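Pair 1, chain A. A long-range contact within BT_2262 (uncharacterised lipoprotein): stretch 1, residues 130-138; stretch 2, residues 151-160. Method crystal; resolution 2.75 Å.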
# COMPACT_ATOMS: atom_id res chain seq x y z
N ILE A 130 51.95 55.05 28.24
CA ILE A 130 50.62 54.83 27.66
C ILE A 130 50.62 53.53 26.87
O ILE A 130 51.54 53.25 26.10
CB ILE A 130 50.21 56.03 26.78
CG1 ILE A 130 50.15 57.31 27.61
CG2 ILE A 130 48.87 55.77 26.13
CD1 ILE A 130 51.44 58.11 27.63
N PHE A 131 49.57 52.73 27.05
CA PHE A 131 49.43 51.45 26.38
C PHE A 131 48.14 51.41 25.58
O PHE A 131 47.12 51.96 26.00
CB PHE A 131 49.41 50.30 27.38
CG PHE A 131 50.71 50.09 28.09
CD1 PHE A 131 51.20 51.02 28.99
CD2 PHE A 131 51.44 48.93 27.87
CE1 PHE A 131 52.40 50.81 29.64
CE2 PHE A 131 52.64 48.72 28.52
CZ PHE A 131 53.12 49.66 29.41
N TYR A 132 48.18 50.75 24.42
CA TYR A 132 47.00 50.56 23.60
C TYR A 132 46.36 49.22 23.92
O TYR A 132 47.06 48.20 23.99
CB TYR A 132 47.34 50.63 22.11
CG TYR A 132 46.20 50.23 21.20
CD1 TYR A 132 45.28 51.17 20.76
CD2 TYR A 132 46.05 48.91 20.76
CE1 TYR A 132 44.25 50.82 19.92
CE2 TYR A 132 45.01 48.55 19.93
CZ TYR A 132 44.12 49.51 19.51
OH TYR A 132 43.08 49.17 18.67
N ILE A 133 45.04 49.21 24.08
CA ILE A 133 44.29 48.02 24.43
C ILE A 133 43.21 47.81 23.38
O ILE A 133 42.47 48.74 23.05
CB ILE A 133 43.67 48.13 25.84
CG1 ILE A 133 42.68 47.00 26.09
CG2 ILE A 133 43.00 49.47 26.03
CD1 ILE A 133 43.32 45.72 26.53
N SER A 134 43.13 46.59 22.85
CA SER A 134 42.21 46.33 21.76
C SER A 134 40.79 46.06 22.23
O SER A 134 39.86 46.20 21.43
CB SER A 134 42.70 45.14 20.94
OG SER A 134 42.77 43.99 21.76
N ASP A 135 40.61 45.67 23.49
CA ASP A 135 39.26 45.39 23.99
C ASP A 135 39.31 45.42 25.52
O ASP A 135 39.80 44.47 26.14
CB ASP A 135 38.76 44.05 23.47
CG ASP A 135 37.26 43.90 23.60
OD1 ASP A 135 36.63 44.77 24.23
OD2 ASP A 135 36.71 42.92 23.06
N PHE A 136 38.80 46.50 26.10
CA PHE A 136 38.65 46.56 27.55
C PHE A 136 37.67 45.53 28.07
O PHE A 136 37.65 45.29 29.28
CB PHE A 136 38.17 47.93 27.99
CG PHE A 136 39.27 48.86 28.39
CD1 PHE A 136 40.09 48.56 29.46
CD2 PHE A 136 39.45 50.06 27.73
CE1 PHE A 136 41.09 49.42 29.83
CE2 PHE A 136 40.44 50.93 28.10
CZ PHE A 136 41.27 50.61 29.16
N LEU A 137 36.84 44.94 27.22
CA LEU A 137 35.81 44.02 27.66
C LEU A 137 36.23 42.56 27.53
O LEU A 137 35.39 41.68 27.69
CB LEU A 137 34.52 44.24 26.87
CG LEU A 137 33.91 45.64 26.80
CD1 LEU A 137 32.64 45.61 25.98
CD2 LEU A 137 33.63 46.19 28.18
N GLY A 138 37.50 42.30 27.25
CA GLY A 138 37.95 40.92 27.17
C GLY A 138 37.20 40.08 26.17
O GLY A 138 37.18 38.86 26.28
N TYR A 151 32.51 45.77 17.81
CA TYR A 151 32.00 45.70 19.17
C TYR A 151 33.08 45.28 20.16
O TYR A 151 32.84 44.48 21.06
CB TYR A 151 30.80 44.76 19.22
CG TYR A 151 29.70 45.18 18.28
CD1 TYR A 151 29.74 44.82 16.94
CD2 TYR A 151 28.63 45.94 18.73
CE1 TYR A 151 28.74 45.20 16.07
CE2 TYR A 151 27.63 46.32 17.87
CZ TYR A 151 27.69 45.95 16.54
OH TYR A 151 26.69 46.32 15.67
N ALA A 152 34.28 45.82 19.99
CA ALA A 152 35.35 45.73 20.97
C ALA A 152 35.65 47.13 21.47
O ALA A 152 35.56 48.10 20.71
CB ALA A 152 36.60 45.10 20.37
N MET A 153 36.01 47.25 22.75
CA MET A 153 36.16 48.56 23.38
C MET A 153 37.62 48.97 23.36
O MET A 153 38.37 48.69 24.29
CB MET A 153 35.60 48.54 24.79
CG MET A 153 35.58 49.89 25.45
SD MET A 153 34.75 49.85 27.03
CE MET A 153 36.02 50.59 28.03
N VAL A 154 38.02 49.67 22.30
CA VAL A 154 39.41 50.11 22.16
C VAL A 154 39.66 51.27 23.11
O VAL A 154 38.72 51.80 23.71
CB VAL A 154 39.71 50.50 20.70
CG1 VAL A 154 39.39 49.35 19.78
CG2 VAL A 154 38.92 51.72 20.31
N GLY A 155 40.92 51.66 23.26
CA GLY A 155 41.25 52.81 24.08
C GLY A 155 42.71 52.79 24.47
O GLY A 155 43.48 51.94 24.02
N LYS A 156 43.07 53.75 25.32
CA LYS A 156 44.42 53.86 25.85
C LYS A 156 44.38 53.93 27.37
O LYS A 156 43.37 54.31 27.96
CB LYS A 156 45.15 55.10 25.29
CG LYS A 156 44.93 55.34 23.81
CD LYS A 156 45.97 56.28 23.22
CE LYS A 156 45.53 56.80 21.86
NZ LYS A 156 46.64 56.90 20.86
N PHE A 157 45.50 53.56 28.00
CA PHE A 157 45.64 53.69 29.44
C PHE A 157 47.11 53.91 29.78
O PHE A 157 48.00 53.47 29.06
CB PHE A 157 45.06 52.48 30.19
CG PHE A 157 45.66 51.15 29.80
CD1 PHE A 157 46.91 50.78 30.25
CD2 PHE A 157 44.95 50.26 29.01
CE1 PHE A 157 47.45 49.56 29.94
CE2 PHE A 157 45.49 49.04 28.68
CZ PHE A 157 46.74 48.69 29.14
N GLU A 158 47.35 54.61 30.90
CA GLU A 158 48.69 55.07 31.30
C GLU A 158 49.09 54.46 32.63
O GLU A 158 48.57 54.86 33.68
CB GLU A 158 48.74 56.60 31.38
CG GLU A 158 50.11 57.16 31.73
CD GLU A 158 50.06 58.61 32.15
OE1 GLU A 158 49.30 59.39 31.53
OE2 GLU A 158 50.78 58.97 33.10
N LEU A 159 50.04 53.52 32.60
CA LEU A 159 50.42 52.75 33.79
C LEU A 159 51.03 53.65 34.86
O LEU A 159 52.03 54.33 34.61
CB LEU A 159 51.40 51.65 33.39
CG LEU A 159 51.90 50.72 34.49
CD1 LEU A 159 50.78 49.83 34.97
CD2 LEU A 159 53.04 49.89 33.96
N ASN A 160 50.45 53.62 36.05
CA ASN A 160 50.91 54.39 37.20
C ASN A 160 51.97 53.62 37.99
O ASN A 160 52.13 52.40 37.85
CB ASN A 160 49.75 54.76 38.11
CG ASN A 160 48.67 55.56 37.41
OD1 ASN A 160 48.93 56.26 36.43
ND2 ASN A 160 47.45 55.48 37.93

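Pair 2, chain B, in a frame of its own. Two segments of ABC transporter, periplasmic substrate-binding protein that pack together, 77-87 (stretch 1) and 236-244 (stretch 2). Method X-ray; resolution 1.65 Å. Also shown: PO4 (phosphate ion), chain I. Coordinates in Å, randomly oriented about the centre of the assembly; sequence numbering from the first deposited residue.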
# COMPACT_ATOMS: atom_id res chain seq x y z
N ALA B 77 -22.66 1.92 -1.62
CA ALA B 77 -21.69 1.83 -2.71
C ALA B 77 -22.02 0.63 -3.61
O ALA B 77 -22.51 -0.36 -3.11
CB ALA B 77 -20.25 1.65 -2.14
N ASP B 78 -21.71 0.70 -4.92
CA ASP B 78 -21.82 -0.40 -5.83
C ASP B 78 -20.58 -1.29 -5.82
O ASP B 78 -20.67 -2.49 -6.07
CB ASP B 78 -22.03 0.11 -7.21
CG ASP B 78 -23.28 0.92 -7.34
OD1 ASP B 78 -24.39 0.32 -7.18
OD2 ASP B 78 -23.25 2.12 -7.59
N ILE B 79 -19.42 -0.66 -5.54
CA ILE B 79 -18.15 -1.31 -5.54
C ILE B 79 -17.35 -0.86 -4.36
O ILE B 79 -17.40 0.30 -4.11
CB ILE B 79 -17.35 -1.08 -6.90
CG1 ILE B 79 -18.26 -1.47 -8.09
CG2 ILE B 79 -16.09 -1.93 -6.88
CD1 ILE B 79 -17.73 -1.11 -9.46
N ALA B 80 -16.59 -1.69 -3.67
CA ALA B 80 -15.65 -1.15 -2.71
C ALA B 80 -14.22 -1.40 -3.25
O ALA B 80 -13.94 -2.31 -4.02
CB ALA B 80 -15.83 -1.71 -1.36
N MSE B 81 -13.27 -0.61 -2.73
CA MSE B 81 -11.91 -0.83 -3.05
C MSE B 81 -11.12 -0.85 -1.70
O MSE B 81 -11.44 -0.07 -0.80
CB MSE B 81 -11.39 0.23 -4.06
CG MSE B 81 -11.48 1.55 -3.62
SE MSE B 81 -11.29 2.82 -5.23
CE MSE B 81 -12.13 4.10 -4.07
N THR B 82 -10.20 -1.77 -1.56
CA THR B 82 -9.38 -1.87 -0.36
C THR B 82 -7.94 -1.97 -0.76
O THR B 82 -7.60 -2.37 -1.82
CB THR B 82 -9.70 -3.07 0.56
OG1 THR B 82 -9.30 -4.33 -0.04
CG2 THR B 82 -11.18 -3.16 0.90
N SER B 83 -7.05 -1.59 0.17
CA SER B 83 -5.64 -1.82 0.06
C SER B 83 -5.06 -2.87 1.01
O SER B 83 -3.86 -2.85 1.39
CB SER B 83 -4.96 -0.47 0.19
OG SER B 83 -5.33 0.08 1.48
N ARG B 84 -5.90 -3.79 1.43
CA ARG B 84 -5.58 -4.88 2.34
C ARG B 84 -6.54 -5.98 2.12
O ARG B 84 -7.62 -5.77 1.55
CB ARG B 84 -5.68 -4.47 3.79
CG ARG B 84 -7.05 -3.97 4.15
CD ARG B 84 -7.18 -3.69 5.63
NE ARG B 84 -8.46 -3.13 6.05
CZ ARG B 84 -9.56 -3.85 6.28
NH1 ARG B 84 -9.57 -5.13 6.01
NH2 ARG B 84 -10.69 -3.26 6.70
N TYR B 85 -6.15 -7.20 2.47
CA TYR B 85 -7.08 -8.31 2.46
C TYR B 85 -8.14 -8.09 3.56
O TYR B 85 -7.95 -7.34 4.52
CB TYR B 85 -6.33 -9.64 2.64
CG TYR B 85 -5.40 -9.95 1.49
CD1 TYR B 85 -5.90 -10.37 0.29
CD2 TYR B 85 -3.97 -9.92 1.62
CE1 TYR B 85 -5.09 -10.66 -0.72
CE2 TYR B 85 -3.19 -10.22 0.53
CZ TYR B 85 -3.78 -10.55 -0.65
OH TYR B 85 -3.05 -10.87 -1.81
N LEU B 86 -9.26 -8.75 3.35
CA LEU B 86 -10.41 -8.67 4.25
C LEU B 86 -10.11 -9.64 5.41
O LEU B 86 -9.38 -10.65 5.26
CB LEU B 86 -11.66 -9.12 3.51
CG LEU B 86 -12.64 -8.04 3.06
CD1 LEU B 86 -11.96 -7.12 2.20
CD2 LEU B 86 -13.85 -8.72 2.35
N THR B 87 -10.64 -9.30 6.56
CA THR B 87 -10.60 -10.23 7.72
C THR B 87 -11.67 -11.33 7.59
O THR B 87 -12.58 -11.32 6.71
CB THR B 87 -10.78 -9.42 9.05
OG1 THR B 87 -12.04 -8.75 9.08
CG2 THR B 87 -9.73 -8.27 9.12
N SER B 236 4.43 -5.92 0.07
CA SER B 236 3.49 -5.44 -0.92
C SER B 236 2.10 -5.59 -0.35
O SER B 236 1.83 -6.33 0.58
CB SER B 236 3.59 -6.21 -2.19
OG SER B 236 2.93 -7.43 -2.03
N ARG B 237 1.18 -4.86 -0.92
CA ARG B 237 -0.18 -4.91 -0.45
C ARG B 237 -1.07 -5.02 -1.68
O ARG B 237 -0.69 -4.56 -2.75
CB ARG B 237 -0.56 -3.65 0.32
CG ARG B 237 -0.49 -2.41 -0.49
CD ARG B 237 -0.49 -1.18 0.34
NE ARG B 237 -0.25 -0.01 -0.46
CZ ARG B 237 -0.75 1.20 -0.20
NH1 ARG B 237 -1.47 1.35 0.86
NH2 ARG B 237 -0.54 2.25 -1.02
N PRO B 238 -2.21 -5.69 -1.54
CA PRO B 238 -3.15 -5.82 -2.63
C PRO B 238 -4.04 -4.61 -2.83
O PRO B 238 -4.41 -4.00 -1.78
CB PRO B 238 -4.04 -7.05 -2.18
CG PRO B 238 -4.02 -6.95 -0.73
CD PRO B 238 -2.62 -6.47 -0.38
N PHE B 239 -4.41 -4.26 -4.06
CA PHE B 239 -5.52 -3.37 -4.30
C PHE B 239 -6.67 -4.29 -4.71
O PHE B 239 -6.61 -4.88 -5.77
CB PHE B 239 -5.23 -2.44 -5.43
CG PHE B 239 -4.25 -1.28 -5.09
CD1 PHE B 239 -3.68 -1.20 -3.84
CD2 PHE B 239 -4.02 -0.29 -5.99
CE1 PHE B 239 -2.86 -0.11 -3.51
CE2 PHE B 239 -3.22 0.79 -5.69
CZ PHE B 239 -2.63 0.86 -4.45
N LEU B 240 -7.65 -4.51 -3.84
CA LEU B 240 -8.81 -5.35 -4.10
C LEU B 240 -10.00 -4.56 -4.47
O LEU B 240 -10.30 -3.42 -4.02
CB LEU B 240 -9.15 -6.15 -2.85
CG LEU B 240 -8.08 -7.04 -2.25
CD1 LEU B 240 -8.71 -7.79 -1.11
CD2 LEU B 240 -7.46 -8.04 -3.35
N ILE B 241 -10.81 -5.16 -5.32
CA ILE B 241 -12.08 -4.66 -5.77
C ILE B 241 -13.16 -5.70 -5.31
O ILE B 241 -13.01 -6.89 -5.59
CB ILE B 241 -12.14 -4.56 -7.27
CG1 ILE B 241 -10.95 -3.69 -7.84
CG2 ILE B 241 -13.44 -3.98 -7.72
CD1 ILE B 241 -11.02 -2.29 -7.40
N LEU B 242 -14.14 -5.17 -4.60
CA LEU B 242 -15.23 -5.96 -3.97
C LEU B 242 -16.55 -5.53 -4.60
O LEU B 242 -16.85 -4.37 -4.78
CB LEU B 242 -15.30 -5.70 -2.48
CG LEU B 242 -14.23 -6.19 -1.53
CD1 LEU B 242 -12.93 -5.70 -1.84
CD2 LEU B 242 -14.54 -5.64 -0.13
N HIS B 243 -17.42 -6.52 -4.86
CA HIS B 243 -18.75 -6.22 -5.45
C HIS B 243 -19.59 -7.48 -5.34
O HIS B 243 -19.07 -8.51 -5.02
CB HIS B 243 -18.68 -5.75 -6.89
CG HIS B 243 -18.29 -6.82 -7.85
ND1 HIS B 243 -17.10 -7.52 -7.75
CD2 HIS B 243 -18.96 -7.34 -8.90
CE1 HIS B 243 -17.05 -8.41 -8.72
NE2 HIS B 243 -18.16 -8.32 -9.44
N TYR B 244 -20.90 -7.35 -5.50
CA TYR B 244 -21.80 -8.54 -5.41
C TYR B 244 -22.05 -9.10 -6.80
O TYR B 244 -22.96 -8.70 -7.45
CB TYR B 244 -23.10 -8.12 -4.78
CG TYR B 244 -22.92 -7.75 -3.38
CD1 TYR B 244 -22.59 -8.70 -2.42
CD2 TYR B 244 -22.95 -6.41 -2.98
CE1 TYR B 244 -22.37 -8.39 -1.11
CE2 TYR B 244 -22.80 -6.09 -1.66
CZ TYR B 244 -22.49 -7.05 -0.72
OH TYR B 244 -22.27 -6.93 0.64
P PO4 I . -6.49 3.19 2.71
O1 PO4 I . -5.79 2.75 1.41
O2 PO4 I . -5.33 3.44 3.83
O3 PO4 I . -7.31 4.53 2.53
O4 PO4 I . -7.38 2.16 3.36
O HOH W 1 -21.92 -4.92 -6.18

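Both pairs are two-stranded antiparallel ladders that run into a loop after the first strand. The strand directions differ by 148° in pair 1 and 158° in pair 2. Fourteen central residues superpose with an RMSD of 0.8 Å.

The register is the same. Phe A131 matches Ala B80, and Phe A157 matches Leu B242. Each couple forms two backbone hydrogen bonds. In pair 1, Phe A131 N to Phe A157 O is 2.7 Å and Phe A157 N to Phe A131 O is 3.0 Å. In pair 2, Ala B80 N to Leu B242 O and Leu B242 N to Ala B80 O are both 2.9 Å. The next such couple is Ile A133 with Gly A155, matching Thr B82 with Leu B240. Here pair 1 is looser: the bond from Gly A155 N to Ile A133 O, 3.3 Å, is weak. Its counterpart, Leu B240 N to Thr B82 O, is 2.9 Å.

The face carrying these couples is filled differently. In pair 1 aromatic rings do much of the work. The Phe A131 and Phe A157 rings are nearly parallel but slid apart, with centroids 5.8 Å apart. Ile A133 CB lies at the edge of the Phe A157 ring, 3.5 Å from CE2 of Phe A157. In pair 2, Ala B80 is small, and its CB lies 4.2 Å from Leu B242 CB. Leu B86 adds bulk from the loop, with its CD1 3.8 Å from Leu B242 CD2.

Gly A155 and Leu B240 show the sharpest exchange. The backbone angles of Gly A155 call for glycine, and an ideal CB would sit a tight 3.4 Å from Phe A136 CE2. The Phe A136 ring also reaches Phe A157, CZ to CD2 at 3.7 Å. In pair 2 the Leu B240 side chain is present, and its CD1 lies 4.1 Å from Tyr B85 CD1. Tyr B85 matches Phe A136, but their side-chain centres are 5.3 Å apart. Pro B238 packs over one face of the Tyr B85 ring, with CG 3.6 Å from Tyr B85 CE2. Its match, Met A153, places CE 3.4 Å from Phe A136 CB.

The loops are also tied differently. In pair 1, Asp A135 OD1 accepts from Met A153 N and Leu A137 N, both at 3.0 Å. Phe A136 N also bonds to Met A153 O at 2.9 Å. In pair 2, Thr B82 OG1 donates to Arg B84 O at 2.7 Å, within its own stretch.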